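Side-chain contact in putative pyrroline carboxylate reductase (Streptococcus pyogenes, PDB 2AHR), which probably catalyses the NAD(P)H-dependent reduction of 1-pyrroline-5-carboxylate to L-proline, the last step of proline biosynthesis: residues 110-115 against 160-165. Residues are numbered along the deposited sequence; the frame is centred on the assembly and turned at random.
Sequences RIMPNM and TFTALA. With NAP (NADP nicotinamide-adenine-dinucleotide phosphate), chain S.
The ring of F161 turns its edge, not a face, to M112: CG of this selenomethionine lies in the ring plane, and M112 O approaches F161 CE2 at 3.3 Å, also close to that plane, consistent with a weak electrostatic attraction between the C-H rim and the carbonyl oxygen. N114 ND2 donates to A165 O over 3.0 Å, and the acceptor stays near the amide plane of N114, although the donor stands 37° above the carbonyl plane of A165. N114 OD1 accepts from the backbone N of N116; with both ends bonded, the flip of the amide is probably fixed. At the guanidinium of R110, one in-plane water links NH2, by a weak bond, to T162 OG1, whose stronger partner is F158 O; NH1 is salt-bridged to E155.

Between these polar links runs the side chain of M112, an example of how one residue at a strand end can serve both a helix and a cofactor. With CG anti to the backbone N (chi1 -173°) and bends only beyond it, at chi2 and chi3, it crosses the T162 side chain at about a right angle; M112 CE comes to 3.5 Å from T162 OG1, while M112 SE lies 3.6 Å from C5N of the NADP nicotinamide. T162 also touches A91, an NADP-binding residue. The contact joins the end of strand 108-112 in the Rossmann-type sheet to the first turns of helix 158-185; A125 of strand 122-128 also touches F161, and I196 of the second subunit packs on F161 and A165.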
loop_
_atom_site.group_PDB
_atom_site.type_symbol
_atom_site.label_atom_id
_atom_site.label_comp_id
_atom_site.label_asym_id
_atom_site.label_seq_id
_atom_site.Cartn_x
_atom_site.Cartn_y
_atom_site.Cartn_z
ATOM N N ARG E 110 -40.443 -10.881 11.916
ATOM C CA ARG E 110 -39.406 -9.935 11.540
ATOM C C ARG E 110 -39.566 -9.453 10.100
ATOM O O ARG E 110 -39.812 -10.255 9.188
ATOM C CB ARG E 110 -38.003 -10.557 11.694
ATOM C CG ARG E 110 -37.457 -10.587 13.098
ATOM C CD ARG E 110 -36.027 -11.149 13.088
ATOM N NE ARG E 110 -35.031 -10.173 12.632
ATOM C CZ ARG E 110 -33.746 -10.462 12.422
ATOM N NH1 ARG E 110 -33.292 -11.700 12.610
ATOM N NH2 ARG E 110 -32.914 -9.510 12.030
ATOM N N ILE E 111 -39.393 -8.144 9.916
ATOM C CA ILE E 111 -39.251 -7.547 8.597
ATOM C C ILE E 111 -37.905 -6.812 8.441
ATOM O O ILE E 111 -37.300 -6.327 9.432
ATOM C CB ILE E 111 -40.435 -6.591 8.242
ATOM C CG1 ILE E 111 -40.481 -5.392 9.198
ATOM C CG2 ILE E 111 -41.766 -7.368 8.190
ATOM C CD1 ILE E 111 -41.497 -4.271 8.777
HETATM N N MSE E 112 -37.415 -6.768 7.204
HETATM C CA MSE E 112 -36.242 -5.960 6.882
HETATM C C MSE E 112 -36.579 -5.097 5.687
HETATM O O MSE E 112 -36.452 -5.546 4.559
HETATM C CB MSE E 112 -34.978 -6.805 6.634
HETATM C CG MSE E 112 -33.660 -5.971 6.455
HETATM SE SE MSE E 112 -33.502 -4.479 7.521
HETATM C CE MSE E 112 -33.434 -5.344 9.072
ATOM N N PRO E 113 -37.066 -3.868 5.953
ATOM C CA PRO E 113 -37.430 -2.860 4.960
ATOM C C PRO E 113 -36.270 -1.933 4.600
ATOM O O PRO E 113 -35.176 -2.048 5.169
ATOM C CB PRO E 113 -38.547 -2.072 5.668
ATOM C CG PRO E 113 -38.130 -2.107 7.141
ATOM C CD PRO E 113 -37.350 -3.417 7.331
ATOM N N ASN E 114 -36.502 -1.022 3.658
ATOM C CA ASN E 114 -35.525 0.016 3.362
ATOM C C ASN E 114 -36.203 1.375 3.148
ATOM O O ASN E 114 -37.437 1.472 3.179
ATOM C CB ASN E 114 -34.576 -0.392 2.220
ATOM C CG ASN E 114 -35.282 -0.534 0.876
ATOM O OD1 ASN E 114 -36.245 0.186 0.581
ATOM N ND2 ASN E 114 -34.799 -1.449 0.055
HETATM N N MSE E 115 -35.411 2.422 2.949
HETATM C CA MSE E 115 -35.947 3.786 2.947
HETATM C C MSE E 115 -36.821 4.044 1.692
HETATM O O MSE E 115 -37.555 5.028 1.637
HETATM C CB MSE E 115 -34.799 4.795 3.088
HETATM C CG MSE E 115 -35.188 6.253 3.422
HETATM SE SE MSE E 115 -36.045 6.584 4.989
HETATM C CE MSE E 115 -35.159 5.648 6.184
ATOM N N THR E 160 -27.623 -10.980 5.972
ATOM C CA THR E 160 -27.233 -10.769 4.586
ATOM C C THR E 160 -28.259 -9.933 3.821
ATOM O O THR E 160 -27.875 -9.083 3.030
ATOM C CB THR E 160 -27.007 -12.131 3.844
ATOM O OG1 THR E 160 -26.094 -12.932 4.596
ATOM C CG2 THR E 160 -26.433 -11.931 2.456
ATOM N N PHE E 161 -29.558 -10.160 4.054
ATOM C CA PHE E 161 -30.587 -9.378 3.375
ATOM C C PHE E 161 -30.550 -7.934 3.909
ATOM O O PHE E 161 -30.729 -6.987 3.152
ATOM C CB PHE E 161 -31.984 -9.994 3.592
ATOM C CG PHE E 161 -33.086 -9.329 2.802
ATOM C CD1 PHE E 161 -33.569 -9.921 1.631
ATOM C CD2 PHE E 161 -33.663 -8.144 3.244
ATOM C CE1 PHE E 161 -34.593 -9.327 0.903
ATOM C CE2 PHE E 161 -34.701 -7.521 2.521
ATOM C CZ PHE E 161 -35.167 -8.112 1.348
ATOM N N THR E 162 -30.327 -7.772 5.210
ATOM C CA THR E 162 -30.117 -6.435 5.808
ATOM C C THR E 162 -29.051 -5.639 5.040
ATOM O O THR E 162 -29.210 -4.433 4.801
ATOM C CB THR E 162 -29.710 -6.566 7.284
ATOM O OG1 THR E 162 -30.728 -7.290 7.993
ATOM C CG2 THR E 162 -29.469 -5.185 7.939
ATOM N N ALA E 163 -27.968 -6.307 4.645
ATOM C CA ALA E 163 -26.897 -5.656 3.890
ATOM C C ALA E 163 -27.275 -5.410 2.432
ATOM O O ALA E 163 -26.991 -4.339 1.889
ATOM C CB ALA E 163 -25.563 -6.495 3.976
ATOM N N LEU E 164 -27.870 -6.411 1.775
ATOM C CA LEU E 164 -28.178 -6.299 0.360
ATOM C C LEU E 164 -29.303 -5.342 0.051
ATOM O O LEU E 164 -29.330 -4.750 -1.031
ATOM C CB LEU E 164 -28.550 -7.653 -0.230
ATOM C CG LEU E 164 -27.468 -8.714 -0.316
ATOM C CD1 LEU E 164 -28.089 -9.922 -1.050
ATOM C CD2 LEU E 164 -26.247 -8.198 -1.036
ATOM N N ALA E 165 -30.241 -5.186 0.981
ATOM C CA ALA E 165 -31.458 -4.414 0.689
ATOM C C ALA E 165 -31.646 -3.271 1.655
ATOM O O ALA E 165 -32.152 -2.230 1.281
ATOM C CB ALA E 165 -32.681 -5.331 0.745
HETATM P PA NAP S . -33.823 6.459 14.284
HETATM O O1A NAP S . -32.742 6.894 15.210
HETATM O O2A NAP S . -33.969 7.432 13.162
HETATM O O5B NAP S . -35.238 6.239 15.037
HETATM C C5B NAP S . -35.333 5.691 16.332
HETATM C C4B NAP S . -36.475 6.404 17.051
HETATM O O4B NAP S . -36.844 5.740 18.247
HETATM C C3B NAP S . -36.095 7.839 17.411
HETATM O O3B NAP S . -37.006 8.708 16.774
HETATM C C2B NAP S . -36.198 7.920 18.927
HETATM O O2B NAP S . -36.858 9.077 19.416
HETATM C C1B NAP S . -37.083 6.722 19.246
HETATM N N9A NAP S . -36.888 6.261 20.642
HETATM C C8A NAP S . -35.758 6.377 21.421
HETATM N N7A NAP S . -36.020 5.842 22.639
HETATM C C5A NAP S . -37.300 5.392 22.655
HETATM C C6A NAP S . -38.071 4.783 23.646
HETATM N N6A NAP S . -37.784 5.052 24.918
HETATM N N1A NAP S . -39.374 4.432 23.352
HETATM C C2A NAP S . -39.916 4.703 22.107
HETATM N N3A NAP S . -39.148 5.319 21.140
HETATM C C4A NAP S . -37.859 5.656 21.406
HETATM O O3 NAP S . -33.514 4.953 13.765
HETATM P PN NAP S . -34.062 4.344 12.367
HETATM O O1N NAP S . -33.016 4.608 11.337
HETATM O O2N NAP S . -35.463 4.764 12.096
HETATM O O5D NAP S . -34.046 2.762 12.696
HETATM C C5D NAP S . -35.074 2.151 13.443
HETATM C C4D NAP S . -35.080 0.645 13.190
HETATM O O4D NAP S . -35.227 0.350 11.814
HETATM C C3D NAP S . -33.777 -0.002 13.646
HETATM O O3D NAP S . -34.114 -1.118 14.435
HETATM C C2D NAP S . -33.048 -0.436 12.381
HETATM O O2D NAP S . -32.344 -1.652 12.607
HETATM C C1D NAP S . -34.203 -0.535 11.361
HETATM N N1N NAP S . -33.885 -0.191 9.951
HETATM C C2N NAP S . -33.482 1.080 9.593
HETATM C C3N NAP S . -33.219 1.386 8.254
HETATM C C7N NAP S . -32.901 2.787 7.822
HETATM O O7N NAP S . -32.725 3.002 6.440
HETATM N N7N NAP S . -32.802 3.776 8.720
HETATM C C4N NAP S . -33.372 0.396 7.276
HETATM C C5N NAP S . -33.787 -0.879 7.636
HETATM C C6N NAP S . -34.042 -1.154 8.981
HETATM P P2B NAP S . -36.194 10.551 19.479
HETATM O O1X NAP S . -37.131 11.445 20.274
HETATM O O2X NAP S . -34.863 10.474 20.192
HETATM O O3X NAP S . -36.004 11.111 18.079
HETATM O O HOH W 1 -30.507 -8.467 10.633
#